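Transcription activator HlyU (Vibrio vulnificus, PDB 3JTH) probably binds DNA as a dimeric winged-helix protein of the ArsR family and activates transcription, with rtxA a likely target. Local coordinates at residues 16-20 against 83-88. Residues are numbered along the deposited sequence; the frame is centred on the assembly and turned at random.
Sequences LLKAM and EVKAMI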
ATOM      1  N   LEU A  16      -7.120   0.144  -2.973  1.00 31.95           N
ATOM      2  CA  LEU A  16      -6.730   0.985  -1.846  1.00 30.45           C
ATOM      3  C   LEU A  16      -5.263   1.398  -1.999  1.00 30.01           C
ATOM      4  O   LEU A  16      -4.912   2.565  -1.817  1.00 30.08           O
ATOM      5  CB  LEU A  16      -6.910   0.212  -0.533  1.00 34.98           C
ATOM      6  CG  LEU A  16      -6.456   0.879   0.768  1.00 36.05           C
ATOM      7  CD1 LEU A  16      -7.305   2.113   1.050  1.00 35.76           C
ATOM      8  CD2 LEU A  16      -6.579  -0.114   1.905  1.00 37.69           C
ATOM      9  N   LEU A  17      -4.413   0.434  -2.333  1.00 27.40           N
ATOM     10  CA  LEU A  17      -2.978   0.684  -2.487  1.00 29.58           C
ATOM     11  C   LEU A  17      -2.638   1.822  -3.443  1.00 29.06           C
ATOM     12  O   LEU A  17      -1.830   2.689  -3.123  1.00 24.74           O
ATOM     13  CB  LEU A  17      -2.280  -0.601  -2.932  1.00 42.45           C
ATOM     14  CG  LEU A  17      -1.525  -1.431  -1.888  1.00 44.73           C
ATOM     15  CD1 LEU A  17      -2.123  -1.259  -0.506  1.00 44.27           C
ATOM     16  CD2 LEU A  17      -1.550  -2.888  -2.325  1.00 44.00           C
ATOM     17  N   LYS A  18      -3.259   1.810  -4.618  1.00 32.53           N
ATOM     18  CA  LYS A  18      -3.038   2.846  -5.615  1.00 32.37           C
ATOM     19  C   LYS A  18      -3.519   4.195  -5.114  1.00 31.37           C
ATOM     20  O   LYS A  18      -2.900   5.221  -5.381  1.00 31.53           O
ATOM     21  CB  LYS A  18      -3.775   2.504  -6.914  1.00 41.91           C
ATOM     22  CG  LYS A  18      -3.114   1.418  -7.746  1.00 44.23           C
ATOM     23  CD  LYS A  18      -3.920   1.115  -9.004  1.00 45.71           C
ATOM     24  CE  LYS A  18      -3.233   0.050  -9.855  1.00 46.36           C
ATOM     25  NZ  LYS A  18      -3.998  -0.260 -11.092  1.00 48.99           N
ATOM     26  N   ALA A  19      -4.632   4.197  -4.398  1.00 36.09           N
ATOM     27  CA  ALA A  19      -5.173   5.444  -3.876  1.00 36.84           C
ATOM     28  C   ALA A  19      -4.216   6.062  -2.868  1.00 37.69           C
ATOM     29  O   ALA A  19      -4.113   7.283  -2.776  1.00 40.70           O
ATOM     30  CB  ALA A  19      -6.517   5.203  -3.219  1.00 30.72           C
HETATM   31  N   MSE A  20      -3.502   5.217  -2.129  1.00 33.01           N
HETATM   32  CA  MSE A  20      -2.572   5.684  -1.106  1.00 32.05           C
HETATM   33  C   MSE A  20      -1.155   5.974  -1.589  1.00 31.19           C
HETATM   34  O   MSE A  20      -0.447   6.792  -0.999  1.00 32.42           O
HETATM   35  CB  MSE A  20      -2.499   4.657   0.027  1.00 34.41           C
HETATM   36  CG  MSE A  20      -3.790   4.477   0.810  1.00 38.78           C
HETATM   37 SE   MSE A  20      -3.636   3.023   2.092  1.00 48.47          SE
HETATM   38  CE  MSE A  20      -2.498   3.932   3.383  1.00 44.45           C
ATOM     39  N   GLU A  83     -10.686   0.615   5.783  1.00 32.83           N
ATOM     40  CA  GLU A  83      -9.464   0.028   5.259  1.00 32.88           C
ATOM     41  C   GLU A  83      -8.291   1.020   5.352  1.00 31.13           C
ATOM     42  O   GLU A  83      -7.221   0.684   5.856  1.00 29.44           O
ATOM     43  CB  GLU A  83      -9.657  -0.403   3.802  1.00 41.33           C
ATOM     44  CG  GLU A  83     -10.591  -1.599   3.590  1.00 44.98           C
ATOM     45  CD  GLU A  83     -12.059  -1.239   3.730  1.00 46.36           C
ATOM     46  OE1 GLU A  83     -12.435  -0.134   3.280  1.00 47.92           O
ATOM     47  OE2 GLU A  83     -12.834  -2.059   4.276  1.00 46.99           O
ATOM     48  N   VAL A  84      -8.487   2.246   4.878  1.00 29.37           N
ATOM     49  CA  VAL A  84      -7.402   3.213   4.942  1.00 30.19           C
ATOM     50  C   VAL A  84      -7.047   3.518   6.400  1.00 28.79           C
ATOM     51  O   VAL A  84      -5.868   3.654   6.736  1.00 29.26           O
ATOM     52  CB  VAL A  84      -7.753   4.515   4.203  1.00 33.97           C
ATOM     53  CG1 VAL A  84      -8.727   5.361   5.020  1.00 37.65           C
ATOM     54  CG2 VAL A  84      -6.477   5.280   3.894  1.00 36.39           C
ATOM     55  N   LYS A  85      -8.060   3.611   7.261  1.00 27.75           N
ATOM     56  CA  LYS A  85      -7.826   3.878   8.676  1.00 29.60           C
ATOM     57  C   LYS A  85      -6.869   2.846   9.269  1.00 29.88           C
ATOM     58  O   LYS A  85      -5.942   3.201   9.996  1.00 30.03           O
ATOM     59  CB  LYS A  85      -9.141   3.869   9.471  1.00 34.20           C
ATOM     60  CG  LYS A  85     -10.009   5.120   9.308  1.00 36.52           C
ATOM     61  CD  LYS A  85     -11.328   4.985  10.080  1.00 40.03           C
ATOM     62  CE  LYS A  85     -12.195   6.234   9.942  1.00 42.75           C
ATOM     63  NZ  LYS A  85     -13.533   6.051  10.578  1.00 45.35           N
ATOM     64  N   ALA A  86      -7.098   1.572   8.959  1.00 31.75           N
ATOM     65  CA  ALA A  86      -6.257   0.489   9.460  1.00 31.35           C
ATOM     66  C   ALA A  86      -4.841   0.523   8.868  1.00 30.72           C
ATOM     67  O   ALA A  86      -3.852   0.394   9.592  1.00 29.57           O
ATOM     68  CB  ALA A  86      -6.922  -0.851   9.165  1.00 43.13           C
HETATM   69  N   MSE A  87      -4.739   0.688   7.554  1.00 27.84           N
HETATM   70  CA  MSE A  87      -3.432   0.758   6.905  1.00 29.45           C
HETATM   71  C   MSE A  87      -2.677   1.969   7.440  1.00 28.46           C
HETATM   72  O   MSE A  87      -1.471   1.904   7.678  1.00 25.60           O
HETATM   73  CB  MSE A  87      -3.580   0.880   5.385  1.00 41.01           C
HETATM   74  CG  MSE A  87      -3.790  -0.444   4.657  1.00 49.96           C
HETATM   75 SE   MSE A  87      -2.273  -1.666   4.775  1.00 69.25          SE
HETATM   76  CE  MSE A  87      -0.837  -0.383   4.956  1.00 52.14           C
ATOM     77  N   ILE A  88      -3.392   3.071   7.638  1.00 34.56           N
ATOM     78  CA  ILE A  88      -2.758   4.271   8.160  1.00 32.76           C
ATOM     79  C   ILE A  88      -2.292   4.018   9.587  1.00 33.85           C
ATOM     80  O   ILE A  88      -1.181   4.394   9.952  1.00 32.92           O
ATOM     81  CB  ILE A  88      -3.717   5.494   8.102  1.00 25.70           C
ATOM     82  CG1 ILE A  88      -3.834   5.987   6.652  1.00 25.15           C
ATOM     83  CG2 ILE A  88      -3.198   6.634   8.965  1.00 25.44           C
ATOM     84  CD1 ILE A  88      -2.489   6.405   6.011  1.00 24.24           C
TER
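Leu16 reaches across to helix 82-94 and straddles its first turn with its two methyls. CG stands anti to the backbone N (chi1 175°), which carries CG and its two methyls out toward helix 82-94. CD2 lies 3.6 Å from Glu83 CB and 3.9 Å from Met87 CG, while CD1 is 4.0 Å from Val84 CB. Glu83 gives only the root of its side chain here; its carboxylate leads away. One turn on, Met20, modelled as selenomethionine, runs out beside Leu16. Its chain is extended through chi2 and bends at chi3 (74°), so that the terminal CE drops between two residues of the facing helix: Met20 CE sits 3.8 Å from Met87 CB and 3.6 Å from Ile88 CD1. Met20 SE lies 3.9 Å from Met87 CB and 4.1 Å from Val84 CG2. The axes of the two short segments come no closer than 11.1 Å and cross at -65°, a spacing filled by side chains from both helices. Leu26 and Leu29 of helix 23-31 pack on both Met20 and Ile88, and Leu65 covers Leu16 and Val84. From the second subunit, Tyr95 packs on Leu16 and Glu83, and Met87 meets its own counterpart. The contact thus joins the first and last helices, which flank the winged helix-turn-helix core of this ArsR-type fold, and part of it belongs to the dimer interface. With no hydrogen bond or salt bridge between the segments, their mutual hold is wholly apolar, resting on the burial of methyl, methylene and selenoether groups against one another.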